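PDB 4R1D: Alpha/beta hydrolase from Pseudomonas aeruginosa PAO1, which probably acts as a lipase delivered by the H2 type VI secretion system and is held in complex with the protein Tli4, which appears to protect against it. Local coordinates for residues V250-H255 against L260-L265; G276-V281 against I553-L558; M294-E299 against P476-G481; P337-C342 against T374-V379. All blocks are in the same frame, centred on the assembly; numbering follows the deposited sequence.

Overall arrangement
Contacts 1 and 2 lie in the alpha/beta hydrolase core. They share its parallel sheet, where strands 250-255 and 274-280 are neighbours, and the backbone bonds L252 O to V278 N (2.9 Å) and T254 N to V278 O (2.8 Å) join them. Their centres are 10 Å apart. Contacts 3 and 4 lie across the chain's centre, around a separate mixed sheet. Their centres are 11 Å apart; those of contacts 1 and 3, 31 Å. Contacts 3 and 4 nest in the loop that contact 2 closes. The side chain of F202, a calcium-site residue, is about 8 Å from that of I555 in contact 2 and about 12 Å from that of L252 in contact 1.

Contact 1: residues V250-H255 against L260-L265; sequences VILVTH and LVARAL
Strand 250-255 packs here on helix 258-267 in a small, fully buried apolar contact, with L252 and T254 meeting A262 and L265. It forms the first half of a beta-alpha-beta crossover that ends in strand 274-280. The sharp turn from strand 250-255 into helix 258-267 carries the sequence THSMGG, running from the strand end into the helix, and is consistent with the nucleophile elbow of alpha/beta hydrolases. Near the elbow the strand and helix segments run 142° apart in direction, with axes 8.9 Å apart at closest. That close spacing suits a small residue on the helix. A262 CB touches two strand methyls, which meet it at about a right angle, and L252 CD1 is 3.7 Å from A262 CB. L252 CD1 also reaches L265 CD2 at 4.2 Å, one helical turn further on. On the helix, V261 and A264 pack against helix 215-238. On the strand, I251 and V253 serve the other face of the sheet and touch helix 542-556. T254 has its hydroxyl between the backbone N and the carbonyl carbon (chi1 77°). This lets OG1 hydrogen-bond H279 ND1 on the next strand while the methyl faces the helix. T254 CG2 lies 3.6 Å from A262 CB.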
loop_
_atom_site.group_PDB
_atom_site.type_symbol
_atom_site.label_atom_id
_atom_site.label_comp_id
_atom_site.label_asym_id
_atom_site.label_seq_id
_atom_site.Cartn_x
_atom_site.Cartn_y
_atom_site.Cartn_z
ATOM N N VAL A 250 18.981 -15.098 9.548
ATOM C CA VAL A 250 18.631 -13.693 9.772
ATOM C C VAL A 250 17.589 -13.601 10.888
ATOM O O VAL A 250 16.952 -14.591 11.238
ATOM C CB VAL A 250 18.044 -13.025 8.504
ATOM C CG1 VAL A 250 19.014 -13.137 7.326
ATOM C CG2 VAL A 250 16.705 -13.657 8.153
ATOM N N ILE A 251 17.415 -12.414 11.445
ATOM C CA ILE A 251 16.384 -12.187 12.461
ATOM C C ILE A 251 15.410 -11.162 11.913
ATOM O O ILE A 251 15.827 -10.113 11.441
ATOM C CB ILE A 251 17.003 -11.647 13.756
ATOM C CG1 ILE A 251 17.983 -12.668 14.331
ATOM C CG2 ILE A 251 15.916 -11.292 14.777
ATOM C CD1 ILE A 251 18.886 -12.095 15.412
ATOM N N LEU A 252 14.117 -11.462 11.962
ATOM C CA LEU A 252 13.105 -10.511 11.492
ATOM C C LEU A 252 12.677 -9.592 12.634
ATOM O O LEU A 252 12.514 -10.045 13.767
ATOM C CB LEU A 252 11.860 -11.248 10.962
ATOM C CG LEU A 252 12.073 -12.276 9.852
ATOM C CD1 LEU A 252 10.742 -12.804 9.324
ATOM C CD2 LEU A 252 12.885 -11.662 8.709
ATOM N N VAL A 253 12.511 -8.308 12.337
ATOM C CA VAL A 253 11.933 -7.358 13.292
ATOM C C VAL A 253 10.821 -6.662 12.528
ATOM O O VAL A 253 11.064 -6.029 11.490
ATOM C CB VAL A 253 12.981 -6.345 13.799
ATOM C CG1 VAL A 253 12.327 -5.310 14.687
ATOM C CG2 VAL A 253 14.115 -7.078 14.540
ATOM N N THR A 254 9.586 -6.823 12.996
ATOM C CA THR A 254 8.442 -6.365 12.224
ATOM C C THR A 254 7.640 -5.296 12.939
ATOM O O THR A 254 7.577 -5.258 14.169
ATOM C CB THR A 254 7.485 -7.532 11.874
ATOM O OG1 THR A 254 6.701 -7.877 13.020
ATOM C CG2 THR A 254 8.277 -8.756 11.419
ATOM N N HIS A 255 7.010 -4.437 12.149
ATOM C CA HIS A 255 6.045 -3.472 12.678
ATOM C C HIS A 255 4.659 -3.750 12.107
ATOM O O HIS A 255 4.496 -3.936 10.897
ATOM C CB HIS A 255 6.479 -2.057 12.308
ATOM C CG HIS A 255 5.586 -0.975 12.829
ATOM N ND1 HIS A 255 5.415 -0.722 14.176
ATOM C CD2 HIS A 255 4.820 -0.074 12.179
ATOM C CE1 HIS A 255 4.586 0.298 14.326
ATOM N NE2 HIS A 255 4.219 0.714 13.131
ATOM N N LEU A 260 2.314 -9.953 9.775
ATOM C CA LEU A 260 1.573 -10.934 8.996
ATOM C C LEU A 260 2.419 -11.395 7.800
ATOM O O LEU A 260 2.415 -12.583 7.437
ATOM C CB LEU A 260 0.229 -10.365 8.540
ATOM C CG LEU A 260 -0.871 -10.257 9.611
ATOM C CD1 LEU A 260 -0.513 -9.284 10.696
ATOM C CD2 LEU A 260 -2.186 -9.840 8.948
ATOM N N VAL A 261 3.151 -10.458 7.208
ATOM C CA VAL A 261 4.091 -10.784 6.137
ATOM C C VAL A 261 5.107 -11.802 6.653
ATOM O O VAL A 261 5.364 -12.822 6.010
ATOM C CB VAL A 261 4.829 -9.526 5.635
ATOM C CG1 VAL A 261 5.928 -9.904 4.624
ATOM C CG2 VAL A 261 3.821 -8.498 5.039
ATOM N N ALA A 262 5.665 -11.526 7.828
ATOM C CA ALA A 262 6.664 -12.399 8.429
ATOM C C ALA A 262 6.101 -13.794 8.701
ATOM O O ALA A 262 6.740 -14.800 8.431
ATOM C CB ALA A 262 7.196 -11.790 9.718
ATOM N N ARG A 263 4.892 -13.857 9.235
ATOM C CA ARG A 263 4.305 -15.158 9.520
ATOM C C ARG A 263 4.011 -15.947 8.249
ATOM O O ARG A 263 4.233 -17.148 8.201
ATOM C CB ARG A 263 3.066 -15.010 10.399
ATOM C CG ARG A 263 3.409 -14.659 11.852
ATOM C CD ARG A 263 2.170 -14.230 12.629
ATOM N NE ARG A 263 1.190 -15.317 12.653
ATOM C CZ ARG A 263 -0.123 -15.154 12.786
ATOM N NH1 ARG A 263 -0.654 -13.937 12.909
ATOM N NH2 ARG A 263 -0.916 -16.223 12.792
ATOM N N ALA A 264 3.508 -15.269 7.217
ATOM C CA ALA A 264 3.330 -15.913 5.924
ATOM C C ALA A 264 4.660 -16.493 5.443
ATOM O O ALA A 264 4.717 -17.616 4.956
ATOM C CB ALA A 264 2.761 -14.927 4.906
ATOM N N LEU A 265 5.731 -15.721 5.604
ATOM C CA LEU A 265 7.068 -16.147 5.196
ATOM C C LEU A 265 7.582 -17.381 5.945
ATOM O O LEU A 265 8.013 -18.355 5.323
ATOM C CB LEU A 265 8.062 -14.995 5.378
ATOM C CG LEU A 265 9.529 -15.319 5.065
ATOM C CD1 LEU A 265 9.716 -15.842 3.643
ATOM C CD2 LEU A 265 10.379 -14.080 5.291
#

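Contact 2: residues G276-V281 against I553-L558; sequences GVVHGV and IKITQL
I555 lies directly against the main chain of strand 274-280 at G276, where there is no side chain to hold it off. The two CA atoms are only 5.6 Å apart. Each branch of the isoleucine has its own place. I555 CG2 is anti to the backbone N and rests on the glycine, 3.6 Å from both G276 N and G276 CA. I555 CG1 is anti to the carbonyl carbon (chi1 -68°) and passes 4.0 Å from G276 CA. The chain then stays extended (chi2 159°), which carries CD1 along the strand to the next peptide. There I555 CD1 sits 3.5 Å from V277 N. I555 CD1 also approaches V278 CG2 at 4.3 Å. The helix carrying I555, 542-556, is the last of the chain and covers one face of the central parallel sheet of the alpha/beta hydrolase fold. Helix 258-267 lies on the other face. I555 also touches I251 and Y428, so it spans three adjacent strands. V277 CB points away from the helix segment. V277 CG1 instead lies 3.3 Å above one face of the H279 ring, offset toward the rim. One residue before I555, K554 NZ forms a salt bridge with E193. L558 N is hydrogen-bonded to I555 O at 3.0 Å.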
loop_
_atom_site.group_PDB
_atom_site.type_symbol
_atom_site.label_atom_id
_atom_site.label_comp_id
_atom_site.label_asym_id
_atom_site.label_seq_id
_atom_site.Cartn_x
_atom_site.Cartn_y
_atom_site.Cartn_z
ATOM N N GLY A 276 14.674 -16.274 14.266
ATOM C CA GLY A 276 13.680 -15.867 15.243
ATOM C C GLY A 276 12.990 -14.597 14.781
ATOM O O GLY A 276 13.403 -13.969 13.806
ATOM N N VAL A 277 11.935 -14.208 15.485
ATOM C CA VAL A 277 11.126 -13.085 15.036
ATOM C C VAL A 277 10.718 -12.190 16.193
ATOM O O VAL A 277 10.239 -12.665 17.226
ATOM C CB VAL A 277 9.855 -13.596 14.361
ATOM C CG1 VAL A 277 8.973 -12.434 13.924
ATOM C CG2 VAL A 277 10.220 -14.493 13.155
ATOM N N VAL A 278 10.931 -10.892 15.999
ATOM C CA VAL A 278 10.376 -9.852 16.840
ATOM C C VAL A 278 9.179 -9.233 16.119
ATOM O O VAL A 278 9.291 -8.814 14.968
ATOM C CB VAL A 278 11.434 -8.773 17.098
ATOM C CG1 VAL A 278 10.797 -7.465 17.632
ATOM C CG2 VAL A 278 12.506 -9.317 18.040
ATOM N N HIS A 279 8.034 -9.209 16.791
ATOM C CA HIS A 279 6.845 -8.511 16.303
ATOM C C HIS A 279 6.516 -7.328 17.204
ATOM O O HIS A 279 6.415 -7.476 18.432
ATOM C CB HIS A 279 5.607 -9.416 16.350
ATOM C CG HIS A 279 5.619 -10.570 15.397
ATOM N ND1 HIS A 279 5.936 -10.445 14.060
ATOM C CD2 HIS A 279 5.245 -11.860 15.577
ATOM C CE1 HIS A 279 5.808 -11.624 13.469
ATOM N NE2 HIS A 279 5.387 -12.498 14.366
ATOM N N GLY A 280 6.292 -6.173 16.587
ATOM C CA GLY A 280 5.763 -5.007 17.277
ATOM C C GLY A 280 4.379 -4.663 16.750
ATOM O O GLY A 280 4.151 -4.630 15.538
ATOM N N VAL A 281 3.453 -4.426 17.672
ATOM C CA VAL A 281 2.074 -4.039 17.364
ATOM C C VAL A 281 1.408 -4.761 16.194
ATOM O O VAL A 281 0.751 -4.126 15.361
ATOM C CB VAL A 281 1.898 -2.500 17.207
ATOM C CG1 VAL A 281 2.359 -1.787 18.466
ATOM C CG2 VAL A 281 2.632 -1.958 15.944
ATOM N N ILE A 553 18.797 -10.105 21.045
ATOM C CA ILE A 553 19.800 -10.739 21.896
ATOM C C ILE A 553 19.434 -12.187 22.246
ATOM O O ILE A 553 20.264 -13.098 22.125
ATOM C CB ILE A 553 20.051 -9.952 23.184
ATOM C CG1 ILE A 553 20.663 -8.580 22.862
ATOM C CG2 ILE A 553 20.962 -10.776 24.123
ATOM C CD1 ILE A 553 21.979 -8.660 22.051
ATOM N N LYS A 554 18.196 -12.407 22.673
ATOM C CA LYS A 554 17.759 -13.757 22.999
ATOM C C LYS A 554 17.809 -14.708 21.795
ATOM O O LYS A 554 18.342 -15.817 21.893
ATOM C CB LYS A 554 16.376 -13.740 23.643
ATOM C CG LYS A 554 16.358 -13.128 25.059
ATOM C CD LYS A 554 17.208 -13.947 26.040
ATOM C CE LYS A 554 17.122 -13.391 27.465
ATOM N NZ LYS A 554 17.690 -14.336 28.498
ATOM N N ILE A 555 17.281 -14.266 20.652
ATOM C CA ILE A 555 17.267 -15.096 19.453
ATOM C C ILE A 555 18.685 -15.473 19.017
ATOM O O ILE A 555 18.934 -16.591 18.576
ATOM C CB ILE A 555 16.521 -14.389 18.295
ATOM C CG1 ILE A 555 15.031 -14.284 18.645
ATOM C CG2 ILE A 555 16.762 -15.143 16.947
ATOM C CD1 ILE A 555 14.240 -13.205 17.871
ATOM N N THR A 556 19.598 -14.520 19.131
ATOM C CA THR A 556 21.005 -14.702 18.768
ATOM C C THR A 556 21.695 -15.859 19.515
ATOM O O THR A 556 22.631 -16.480 18.995
ATOM C CB THR A 556 21.774 -13.372 18.988
ATOM O OG1 THR A 556 21.237 -12.369 18.112
ATOM C CG2 THR A 556 23.251 -13.526 18.708
ATOM N N GLN A 557 21.230 -16.158 20.720
ATOM C CA GLN A 557 21.802 -17.265 21.487
ATOM C C GLN A 557 21.683 -18.590 20.721
ATOM O O GLN A 557 22.441 -19.534 20.958
ATOM C CB GLN A 557 21.152 -17.357 22.867
ATOM C CG GLN A 557 21.163 -16.041 23.654
ATOM C CD GLN A 557 22.534 -15.366 23.680
ATOM O OE1 GLN A 557 22.675 -14.184 23.331
ATOM N NE2 GLN A 557 23.547 -16.107 24.111
ATOM N N LEU A 558 20.740 -18.638 19.781
ATOM C CA LEU A 558 20.514 -19.827 18.955
ATOM C C LEU A 558 21.439 -19.923 17.741
ATOM O O LEU A 558 21.501 -20.962 17.086
ATOM C CB LEU A 558 19.056 -19.877 18.492
ATOM C CG LEU A 558 18.061 -19.950 19.649
ATOM C CD1 LEU A 558 16.637 -19.824 19.138
ATOM C CD2 LEU A 558 18.248 -21.253 20.426
#

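Contact 3: residues M294-E299 against P476-G481; sequences MRCGYE and PTIVQG
I478 reaches from strand 477-479 to R295 and C296 at the end of helix 289-296. The strand is an outermost one of a four-stranded mixed sheet. That sheet is built from chain inserted between strands of the hydrolase core. The contact is apolar and small, and lies away from the calcium site. From CB, the side chain forks. I478 CB itself is 4.3 Å from C296 SG. I478 CG2 is anti to the backbone N and also comes only loosely to C296 SG, at 4.4 Å. CG1 takes the other direction, anti to the carbonyl carbon (chi1 -76°), and the extended chi2 of 173° carries the chain on to the helix end. I478 CG1 is also 4.4 Å from C296 SG. Only the tip, CD1, makes a close contact. I478 CD1 lies 4.4 Å from R295 CB. I478 and R295 both touch W445 on neighbouring strand 443-446. The guanidinium of R295 lies beyond, where NH2 forms a salt bridge with D461 and NH1 hydrogen-bonds W375 O. Just past the cysteine the helix stops at G297, whose phi is positive (85°). The thiol of C296 is anti to the carbonyl carbon, and its SG meets I478 CD1 at 3.5 Å.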
loop_
_atom_site.group_PDB
_atom_site.type_symbol
_atom_site.label_atom_id
_atom_site.label_comp_id
_atom_site.label_asym_id
_atom_site.label_seq_id
_atom_site.Cartn_x
_atom_site.Cartn_y
_atom_site.Cartn_z
ATOM N N MET A 294 -13.623 2.468 6.432
ATOM C CA MET A 294 -14.367 2.236 5.211
ATOM C C MET A 294 -15.755 2.865 5.244
ATOM O O MET A 294 -16.295 3.222 4.205
ATOM C CB MET A 294 -14.463 0.737 4.900
ATOM C CG MET A 294 -13.119 0.129 4.495
ATOM S SD MET A 294 -13.259 -1.584 3.969
ATOM C CE MET A 294 -14.015 -1.323 2.363
ATOM N N ARG A 295 -16.333 3.002 6.430
ATOM C CA ARG A 295 -17.665 3.606 6.514
ATOM C C ARG A 295 -17.649 5.113 6.806
ATOM O O ARG A 295 -18.627 5.807 6.501
ATOM C CB ARG A 295 -18.544 2.866 7.540
ATOM C CG ARG A 295 -18.897 1.423 7.165
ATOM C CD ARG A 295 -19.629 1.363 5.849
ATOM N NE ARG A 295 -20.837 2.185 5.871
ATOM C CZ ARG A 295 -22.027 1.748 6.284
ATOM N NH1 ARG A 295 -22.170 0.501 6.706
ATOM N NH2 ARG A 295 -23.081 2.559 6.263
ATOM N N CYS A 296 -16.551 5.630 7.363
ATOM C CA CYS A 296 -16.522 7.026 7.830
ATOM C C CYS A 296 -15.370 7.881 7.307
ATOM O O CYS A 296 -15.359 9.088 7.538
ATOM C CB CYS A 296 -16.440 7.090 9.359
ATOM S SG CYS A 296 -17.682 6.140 10.252
ATOM N N GLY A 297 -14.387 7.256 6.666
ATOM C CA GLY A 297 -13.135 7.933 6.353
ATOM C C GLY A 297 -12.168 7.869 7.521
ATOM O O GLY A 297 -12.547 7.521 8.638
ATOM N N TYR A 298 -10.899 8.194 7.278
ATOM C CA TYR A 298 -9.956 8.336 8.375
ATOM C C TYR A 298 -10.248 9.617 9.153
ATOM O O TYR A 298 -10.797 10.564 8.604
ATOM C CB TYR A 298 -8.519 8.365 7.853
ATOM C CG TYR A 298 -8.019 7.002 7.455
ATOM C CD1 TYR A 298 -8.504 6.358 6.313
ATOM C CD2 TYR A 298 -7.076 6.346 8.228
ATOM C CE1 TYR A 298 -8.046 5.097 5.964
ATOM C CE2 TYR A 298 -6.622 5.092 7.887
ATOM C CZ TYR A 298 -7.106 4.475 6.763
ATOM O OH TYR A 298 -6.648 3.214 6.447
ATOM N N GLU A 299 -9.858 9.635 10.423
ATOM C CA GLU A 299 -9.986 10.825 11.258
ATOM C C GLU A 299 -8.913 11.860 10.916
ATOM O O GLU A 299 -7.850 11.520 10.397
ATOM C CB GLU A 299 -9.896 10.440 12.737
ATOM C CG GLU A 299 -10.824 9.296 13.136
ATOM C CD GLU A 299 -10.743 8.961 14.620
ATOM O OE1 GLU A 299 -11.228 9.774 15.439
ATOM O OE2 GLU A 299 -10.196 7.890 14.966
ATOM N N PRO A 476 -29.220 5.772 13.101
ATOM C CA PRO A 476 -27.941 5.171 13.493
ATOM C C PRO A 476 -26.739 6.068 13.221
ATOM O O PRO A 476 -26.609 6.656 12.137
ATOM C CB PRO A 476 -27.873 3.896 12.640
ATOM C CG PRO A 476 -29.330 3.506 12.478
ATOM C CD PRO A 476 -30.022 4.847 12.272
ATOM N N THR A 477 -25.872 6.147 14.223
ATOM C CA THR A 477 -24.675 6.968 14.168
ATOM C C THR A 477 -23.528 6.222 14.818
ATOM O O THR A 477 -23.647 5.690 15.925
ATOM C CB THR A 477 -24.890 8.290 14.931
ATOM O OG1 THR A 477 -25.961 9.027 14.324
ATOM C CG2 THR A 477 -23.616 9.132 14.920
ATOM N N ILE A 478 -22.390 6.181 14.139
ATOM C CA ILE A 478 -21.229 5.558 14.752
ATOM C C ILE A 478 -20.719 6.427 15.892
ATOM O O ILE A 478 -20.446 7.614 15.712
ATOM C CB ILE A 478 -20.134 5.259 13.714
ATOM C CG1 ILE A 478 -20.544 4.019 12.904
ATOM C CG2 ILE A 478 -18.797 5.036 14.408
ATOM C CD1 ILE A 478 -19.650 3.677 11.710
ATOM N N VAL A 479 -20.631 5.838 17.079
ATOM C CA VAL A 479 -20.174 6.567 18.248
ATOM C C VAL A 479 -19.043 5.813 18.931
ATOM O O VAL A 479 -18.970 4.584 18.882
ATOM C CB VAL A 479 -21.310 6.758 19.261
ATOM C CG1 VAL A 479 -22.410 7.623 18.668
ATOM C CG2 VAL A 479 -21.862 5.405 19.694
ATOM N N GLN A 480 -18.162 6.570 19.572
ATOM C CA GLN A 480 -17.032 6.016 20.289
ATOM C C GLN A 480 -17.501 5.067 21.391
ATOM O O GLN A 480 -18.461 5.366 22.109
ATOM C CB GLN A 480 -16.231 7.172 20.889
ATOM C CG GLN A 480 -14.841 6.827 21.358
ATOM C CD GLN A 480 -14.100 8.053 21.847
ATOM O OE1 GLN A 480 -13.831 8.977 21.077
ATOM N NE2 GLN A 480 -13.783 8.081 23.136
ATOM N N GLY A 481 -16.824 3.924 21.515
ATOM C CA GLY A 481 -17.080 2.984 22.592
ATOM C C GLY A 481 -16.432 3.454 23.879
ATOM O O GLY A 481 -15.953 4.584 23.942
#

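Contact 4: residues P337-C342 against T374-V379; sequences PWLFLC and TWYGLV
L341 projects from strand 339-342 into the angle between two aromatic rings, W375 and Y376. Both rings come from a type I beta turn, T374 to G377, closed by the bond from G377 N to T374 O. A similar chi1 in each (72° for W375, 66° for Y376) places both rings on the strand side of the turn. The pair is compact: Y376 CB sits 3.9 Å above the centre of the W375 ring, and W375 NE1 lies at the edge of the tyrosine ring. L341 CD2 fills the hollow that is left. L341 CD2 rests over one face of the tyrosine ring, 4.1 Å from Y376 CD2, and is 3.7 Å from W375 CZ2. L341 CG packs as closely on W375 CH2. L339 is a second bump. L339 CD2 meets the rim of the tyrosine ring near the ring plane, 4.2 Å from Y376 CD1, and lies 3.8 Å from Y376 O. W375 NE1 is hydrogen-bonded to E453. The strand starts with a classic beta bulge, W338 and L339 facing Y359, whose ring stacks on Y376. Around the contact, L339 also touches helices 365-370 and 289-296, and strand 443-446 adds W445 beside L339 and L341.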
loop_
_atom_site.group_PDB
_atom_site.type_symbol
_atom_site.label_atom_id
_atom_site.label_comp_id
_atom_site.label_asym_id
_atom_site.label_seq_id
_atom_site.Cartn_x
_atom_site.Cartn_y
_atom_site.Cartn_z
ATOM N N PRO A 337 -18.554 -10.951 19.086
ATOM C CA PRO A 337 -18.911 -9.795 18.260
ATOM C C PRO A 337 -18.143 -8.523 18.599
ATOM O O PRO A 337 -17.681 -8.340 19.728
ATOM C CB PRO A 337 -20.401 -9.610 18.545
ATOM C CG PRO A 337 -20.601 -10.199 19.914
ATOM C CD PRO A 337 -19.671 -11.389 19.943
ATOM N N TRP A 338 -18.010 -7.655 17.599
ATOM C CA TRP A 338 -17.349 -6.368 17.756
ATOM C C TRP A 338 -18.134 -5.244 17.096
ATOM O O TRP A 338 -17.793 -4.082 17.227
ATOM C CB TRP A 338 -15.928 -6.433 17.191
ATOM C CG TRP A 338 -15.816 -6.977 15.786
ATOM C CD1 TRP A 338 -15.548 -8.267 15.427
ATOM C CD2 TRP A 338 -15.935 -6.239 14.563
ATOM N NE1 TRP A 338 -15.492 -8.376 14.057
ATOM C CE2 TRP A 338 -15.738 -7.148 13.505
ATOM C CE3 TRP A 338 -16.199 -4.899 14.262
ATOM C CZ2 TRP A 338 -15.786 -6.759 12.159
ATOM C CZ3 TRP A 338 -16.253 -4.515 12.922
ATOM C CH2 TRP A 338 -16.045 -5.446 11.895
ATOM N N LEU A 339 -19.200 -5.591 16.383
ATOM C CA LEU A 339 -19.989 -4.589 15.692
ATOM C C LEU A 339 -21.362 -4.611 16.318
ATOM O O LEU A 339 -22.079 -5.602 16.195
ATOM C CB LEU A 339 -20.104 -4.920 14.203
ATOM C CG LEU A 339 -21.035 -4.020 13.376
ATOM C CD1 LEU A 339 -20.545 -2.577 13.342
ATOM C CD2 LEU A 339 -21.201 -4.543 11.948
ATOM N N PHE A 340 -21.713 -3.527 16.993
ATOM C CA PHE A 340 -22.919 -3.501 17.819
ATOM C C PHE A 340 -23.936 -2.478 17.340
ATOM O O PHE A 340 -23.614 -1.308 17.136
ATOM C CB PHE A 340 -22.555 -3.199 19.277
ATOM C CG PHE A 340 -21.519 -4.120 19.847
ATOM C CD1 PHE A 340 -21.878 -5.353 20.369
ATOM C CD2 PHE A 340 -20.180 -3.756 19.856
ATOM C CE1 PHE A 340 -20.930 -6.201 20.902
ATOM C CE2 PHE A 340 -19.221 -4.594 20.382
ATOM C CZ PHE A 340 -19.593 -5.827 20.914
ATOM N N LEU A 341 -25.182 -2.919 17.185
ATOM C CA LEU A 341 -26.270 -2.027 16.845
ATOM C C LEU A 341 -27.072 -1.776 18.120
ATOM O O LEU A 341 -27.692 -2.697 18.647
ATOM C CB LEU A 341 -27.158 -2.671 15.782
ATOM C CG LEU A 341 -26.788 -2.520 14.298
ATOM C CD1 LEU A 341 -25.282 -2.491 14.029
ATOM C CD2 LEU A 341 -27.475 -3.590 13.457
ATOM N N CYS A 342 -27.043 -0.540 18.613
ATOM C CA CYS A 342 -27.616 -0.207 19.923
ATOM C C CYS A 342 -28.682 0.869 19.808
ATOM O O CYS A 342 -28.714 1.625 18.833
ATOM C CB CYS A 342 -26.525 0.302 20.866
ATOM S SG CYS A 342 -25.176 -0.857 21.162
ATOM N N THR A 374 -26.459 -4.794 3.271
ATOM C CA THR A 374 -27.411 -3.966 4.007
ATOM C C THR A 374 -26.697 -2.770 4.626
ATOM O O THR A 374 -25.467 -2.678 4.583
ATOM C CB THR A 374 -28.144 -4.753 5.124
ATOM O OG1 THR A 374 -27.236 -5.018 6.197
ATOM C CG2 THR A 374 -28.689 -6.064 4.591
ATOM N N TRP A 375 -27.466 -1.864 5.223
ATOM C CA TRP A 375 -26.901 -0.631 5.768
ATOM C C TRP A 375 -25.719 -0.815 6.729
ATOM O O TRP A 375 -24.897 0.088 6.857
ATOM C CB TRP A 375 -27.985 0.212 6.449
ATOM C CG TRP A 375 -28.458 -0.347 7.748
ATOM C CD1 TRP A 375 -29.448 -1.269 7.930
ATOM C CD2 TRP A 375 -27.964 -0.026 9.055
ATOM N NE1 TRP A 375 -29.599 -1.547 9.272
ATOM C CE2 TRP A 375 -28.705 -0.790 9.982
ATOM C CE3 TRP A 375 -26.964 0.831 9.533
ATOM C CZ2 TRP A 375 -28.481 -0.721 11.357
ATOM C CZ3 TRP A 375 -26.753 0.908 10.900
ATOM C CH2 TRP A 375 -27.500 0.132 11.795
ATOM N N TYR A 376 -25.635 -1.952 7.421
ATOM C CA TYR A 376 -24.570 -2.120 8.404
ATOM C C TYR A 376 -23.397 -2.929 7.859
ATOM O O TYR A 376 -22.459 -3.223 8.588
ATOM C CB TYR A 376 -25.077 -2.702 9.748
ATOM C CG TYR A 376 -25.608 -4.124 9.688
ATOM C CD1 TYR A 376 -24.765 -5.210 9.877
ATOM C CD2 TYR A 376 -26.955 -4.372 9.442
ATOM C CE1 TYR A 376 -25.251 -6.521 9.826
ATOM C CE2 TYR A 376 -27.445 -5.663 9.380
ATOM C CZ TYR A 376 -26.596 -6.732 9.575
ATOM O OH TYR A 376 -27.085 -8.016 9.517
ATOM N N GLY A 377 -23.454 -3.269 6.576
ATOM C CA GLY A 377 -22.392 -4.040 5.949
ATOM C C GLY A 377 -21.151 -3.203 5.728
ATOM O O GLY A 377 -21.197 -1.984 5.842
ATOM N N LEU A 378 -20.037 -3.859 5.416
ATOM C CA LEU A 378 -18.770 -3.152 5.212
ATOM C C LEU A 378 -18.848 -2.230 3.998
ATOM O O LEU A 378 -18.362 -1.096 4.030
ATOM C CB LEU A 378 -17.658 -4.163 4.999
ATOM C CG LEU A 378 -16.258 -3.556 4.932
ATOM C CD1 LEU A 378 -15.890 -2.940 6.277
ATOM C CD2 LEU A 378 -15.261 -4.649 4.544
ATOM N N VAL A 379 -19.438 -2.743 2.925
ATOM C CA VAL A 379 -19.740 -1.949 1.745
ATOM C C VAL A 379 -21.231 -2.036 1.436
ATOM O O VAL A 379 -21.663 -2.840 0.605
ATOM C CB VAL A 379 -18.920 -2.396 0.528
ATOM C CG1 VAL A 379 -19.143 -1.434 -0.637
ATOM C CG2 VAL A 379 -17.454 -2.458 0.890
#